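Local atomic coordinates of halogenase (Chondromyces crocatus, PDB entry 3E1T), a protein that is an FAD-dependent halogenase, thought to use its bound flavin to chlorinate a precursor of the myxobacterial natural product chondrochloren. Residues A105-R110 against Y222-D227. Residues are numbered along the deposited sequence; the frame is centred on the assembly and turned at random.
Sequences AYQVER and YIPLSD. With FAD (flavin-adenine dinucleotide), chain C.
Gln107 meets Ile223 and Pro224 along its whole side chain, from the backbone outward. Its CB lies 3.1 Å from Pro224 O, a carbon-to-oxygen approach close enough to count as tight packing. Gln107 CG, anti to its own carbonyl carbon (chi1 -48°), stays 3.4 Å from Pro224 O. The second torsion (chi2 -78°) then bends the chain, and the methyl CG2 of Ile223 sits over the face of the Gln107 amide, 3.4 Å from Gln107 OE1 and 3.6 Å from Gln107 CD. On the other branch, Gln107 NE2 comes within 4.0 Å of Pro224 CD. Both polar atoms of this buried amide are satisfied beyond the two segments, OE1 by the hydroxyl of Ser49 and NE2 by the carbonyl of Gly208. In a flavoprotein of the tryptophan halogenase family, these contacts lie where strands 105-106 and 218-224 of one mixed sheet run out into loops, close to the flavin: Ile223 CD1 is 4.1 Å from FAD O4. An alanine in place of Gln107 would probably leave Ser49 OG and Gly208 O without their amide partner and open a gap beside Ile223 CG2. Further along, one water joins the backbones, donating to Gln107 O at 2.6 Å and to Leu225 O. Beside this bridge Leu225 turns CD2 to within 3.7 Å of Val108 O. Segment 105-110 ends at the cofactor: Glu109 holds the N-cap position before helix 110-123, and the Arg110 guanidinium, salt-bridged through NH1 to Asp114, directs its edge at FAD O1A through a weak NH1 bond with an N-H...O angle of 154°.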
loop_
_atom_site.group_PDB
_atom_site.type_symbol
_atom_site.label_atom_id
_atom_site.label_comp_id
_atom_site.label_asym_id
_atom_site.label_seq_id
_atom_site.Cartn_x
_atom_site.Cartn_y
_atom_site.Cartn_z
ATOM N N ALA A 105 8.791 -0.842 -13.440
ATOM C CA ALA A 105 7.707 0.015 -12.989
ATOM C C ALA A 105 8.165 1.472 -13.019
ATOM O O ALA A 105 9.169 1.797 -13.649
ATOM C CB ALA A 105 7.253 -0.388 -11.589
ATOM N N TYR A 106 7.422 2.346 -12.349
ATOM C CA TYR A 106 7.773 3.756 -12.306
ATOM C C TYR A 106 7.860 4.283 -10.886
ATOM O O TYR A 106 7.292 3.691 -9.961
ATOM C CB TYR A 106 6.760 4.580 -13.097
ATOM C CG TYR A 106 6.678 4.275 -14.586
ATOM C CD1 TYR A 106 7.722 4.619 -15.458
ATOM C CD2 TYR A 106 5.537 3.680 -15.128
ATOM C CE1 TYR A 106 7.634 4.358 -16.838
ATOM C CE2 TYR A 106 5.434 3.417 -16.496
ATOM C CZ TYR A 106 6.487 3.756 -17.344
ATOM O OH TYR A 106 6.378 3.494 -18.695
ATOM N N GLN A 107 8.583 5.390 -10.727
ATOM C CA GLN A 107 8.576 6.185 -9.513
ATOM C C GLN A 107 7.744 7.419 -9.827
ATOM O O GLN A 107 8.131 8.237 -10.670
ATOM C CB GLN A 107 9.992 6.626 -9.121
ATOM C CG GLN A 107 11.056 5.541 -9.126
ATOM C CD GLN A 107 10.999 4.632 -7.909
ATOM O OE1 GLN A 107 9.943 4.459 -7.295
ATOM N NE2 GLN A 107 12.142 4.030 -7.562
ATOM N N VAL A 108 6.595 7.552 -9.169
ATOM C CA VAL A 108 5.621 8.550 -9.594
ATOM C C VAL A 108 5.370 9.644 -8.583
ATOM O O VAL A 108 5.320 9.398 -7.376
ATOM C CB VAL A 108 4.271 7.905 -10.001
ATOM C CG1 VAL A 108 4.493 6.772 -10.993
ATOM C CG2 VAL A 108 3.479 7.405 -8.773
ATOM N N GLU A 109 5.215 10.861 -9.092
ATOM C CA GLU A 109 4.634 11.938 -8.321
ATOM C C GLU A 109 3.155 11.601 -8.233
ATOM O O GLU A 109 2.461 11.514 -9.245
ATOM C CB GLU A 109 4.853 13.278 -9.014
ATOM C CG GLU A 109 6.217 13.881 -8.731
ATOM C CD GLU A 109 6.574 14.999 -9.684
ATOM O OE1 GLU A 109 7.114 14.695 -10.774
ATOM O OE2 GLU A 109 6.322 16.175 -9.328
ATOM N N ARG A 110 2.683 11.363 -7.016
ATOM C CA ARG A 110 1.321 10.879 -6.826
ATOM C C ARG A 110 0.270 11.893 -7.277
ATOM O O ARG A 110 -0.756 11.515 -7.841
ATOM C CB ARG A 110 1.100 10.496 -5.375
ATOM C CG ARG A 110 0.075 9.445 -5.206
ATOM C CD ARG A 110 0.534 8.118 -5.780
ATOM N NE ARG A 110 -0.144 7.001 -5.130
ATOM C CZ ARG A 110 -1.188 7.093 -4.307
ATOM N NH1 ARG A 110 -1.757 8.253 -4.019
ATOM N NH2 ARG A 110 -1.693 5.991 -3.791
ATOM N N TYR A 222 14.423 6.174 -0.206
ATOM C CA TYR A 222 15.087 7.197 -1.027
ATOM C C TYR A 222 14.622 6.941 -2.451
ATOM O O TYR A 222 15.121 6.042 -3.119
ATOM C CB TYR A 222 16.611 7.058 -0.936
ATOM C CG TYR A 222 17.420 8.169 -1.609
ATOM C CD1 TYR A 222 17.823 9.290 -0.887
ATOM C CD2 TYR A 222 17.811 8.080 -2.949
ATOM C CE1 TYR A 222 18.578 10.307 -1.480
ATOM C CE2 TYR A 222 18.587 9.108 -3.564
ATOM C CZ TYR A 222 18.956 10.212 -2.817
ATOM O OH TYR A 222 19.712 11.236 -3.370
ATOM N N ILE A 223 13.622 7.697 -2.884
ATOM C CA ILE A 223 12.947 7.451 -4.154
ATOM C C ILE A 223 13.192 8.631 -5.076
ATOM O O ILE A 223 12.807 9.758 -4.742
ATOM C CB ILE A 223 11.427 7.277 -3.969
ATOM C CG1 ILE A 223 11.122 6.118 -3.008
ATOM C CG2 ILE A 223 10.736 7.088 -5.323
ATOM C CD1 ILE A 223 9.660 6.059 -2.521
ATOM N N PRO A 224 13.850 8.388 -6.227
ATOM C CA PRO A 224 14.015 9.468 -7.201
ATOM C C PRO A 224 12.726 9.694 -7.990
ATOM O O PRO A 224 12.169 8.749 -8.577
ATOM C CB PRO A 224 15.137 8.964 -8.111
ATOM C CG PRO A 224 15.047 7.445 -8.036
ATOM C CD PRO A 224 14.464 7.118 -6.671
ATOM N N LEU A 225 12.253 10.937 -7.983
ATOM C CA LEU A 225 11.026 11.307 -8.690
ATOM C C LEU A 225 11.304 11.991 -10.028
ATOM O O LEU A 225 10.521 11.883 -10.972
ATOM C CB LEU A 225 10.162 12.187 -7.792
ATOM C CG LEU A 225 9.721 11.482 -6.500
ATOM C CD1 LEU A 225 8.928 12.424 -5.641
ATOM C CD2 LEU A 225 8.920 10.210 -6.832
ATOM N N SER A 226 12.424 12.701 -10.089
ATOM C CA SER A 226 12.961 13.231 -11.337
ATOM C C SER A 226 14.484 13.276 -11.227
ATOM O O SER A 226 15.075 12.702 -10.292
ATOM C CB SER A 226 12.388 14.620 -11.634
ATOM O OG SER A 226 12.920 15.600 -10.762
ATOM N N ASP A 227 15.123 13.949 -12.179
ATOM C CA ASP A 227 16.568 14.140 -12.123
ATOM C C ASP A 227 16.943 14.961 -10.901
ATOM O O ASP A 227 17.987 14.727 -10.291
ATOM C CB ASP A 227 17.087 14.797 -13.413
ATOM C CG ASP A 227 17.312 13.789 -14.531
ATOM O OD1 ASP A 227 16.708 13.946 -15.614
ATOM O OD2 ASP A 227 18.098 12.831 -14.331
HETATM P PA FAD C . -5.631 7.192 -1.136
HETATM O O1A FAD C . -4.472 7.277 -2.094
HETATM O O2A FAD C . -5.347 7.672 0.245
HETATM O O5B FAD C . -6.827 8.083 -1.755
HETATM C C5B FAD C . -8.093 8.166 -1.120
HETATM C C4B FAD C . -8.835 9.408 -1.624
HETATM O O4B FAD C . -10.052 9.587 -0.928
HETATM C C3B FAD C . -8.013 10.671 -1.391
HETATM O O3B FAD C . -7.877 11.331 -2.629
HETATM C C2B FAD C . -8.836 11.511 -0.436
HETATM O O2B FAD C . -8.786 12.859 -0.809
HETATM C C1B FAD C . -10.233 10.946 -0.617
HETATM N N9A FAD C . -11.116 11.043 0.559
HETATM C C8A FAD C . -10.809 10.897 1.888
HETATM N N7A FAD C . -11.952 11.047 2.598
HETATM C C5A FAD C . -12.981 11.271 1.745
HETATM C C6A FAD C . -14.354 11.503 1.922
HETATM N N6A FAD C . -14.885 11.665 3.141
HETATM N N1A FAD C . -15.144 11.698 0.814
HETATM C C2A FAD C . -14.609 11.704 -0.449
HETATM N N3A FAD C . -13.257 11.488 -0.608
HETATM C C4A FAD C . -12.461 11.269 0.463
HETATM N N1 FAD C . 2.531 2.611 -1.646
HETATM C C2 FAD C . 3.219 2.296 -2.785
HETATM O O2 FAD C . 2.624 1.686 -3.670
HETATM N N3 FAD C . 4.551 2.654 -2.899
HETATM C C4 FAD C . 5.194 3.343 -1.875
HETATM O O4 FAD C . 6.374 3.682 -1.982
HETATM C C4X FAD C . 4.496 3.648 -0.713
HETATM N N5 FAD C . 5.098 4.331 0.326
HETATM C C5X FAD C . 4.376 4.631 1.466
HETATM C C6 FAD C . 4.977 5.313 2.529
HETATM C C7 FAD C . 4.235 5.610 3.682
HETATM C C7M FAD C . 4.951 6.140 4.893
HETATM C C8 FAD C . 2.893 5.223 3.778
HETATM C C8M FAD C . 2.120 5.339 5.072
HETATM C C9 FAD C . 2.300 4.555 2.712
HETATM C C9A FAD C . 3.031 4.253 1.557
HETATM N N10 FAD C . 2.413 3.593 0.512
HETATM C C10 FAD C . 3.142 3.282 -0.616
HETATM C "C1'" FAD C . 0.927 3.282 0.559
HETATM C "C2'" FAD C . 0.061 4.214 -0.297
HETATM O "O2'" FAD C . 0.148 5.513 0.252
HETATM C "C3'" FAD C . -1.408 3.764 -0.287
HETATM O "O3'" FAD C . -1.503 2.357 -0.239
HETATM C "C4'" FAD C . -2.223 4.192 -1.508
HETATM O "O4'" FAD C . -2.254 5.600 -1.583
HETATM C "C5'" FAD C . -3.649 3.659 -1.375
HETATM O "O5'" FAD C . -4.481 4.303 -2.301
HETATM P P FAD C . -6.051 4.494 -2.020
HETATM O O1P FAD C . -6.756 4.720 -3.341
HETATM O O2P FAD C . -6.615 3.288 -1.337
HETATM O O3P FAD C . -6.154 5.697 -0.990
HETATM O O HOH W 1 8.037 10.820 -10.980
#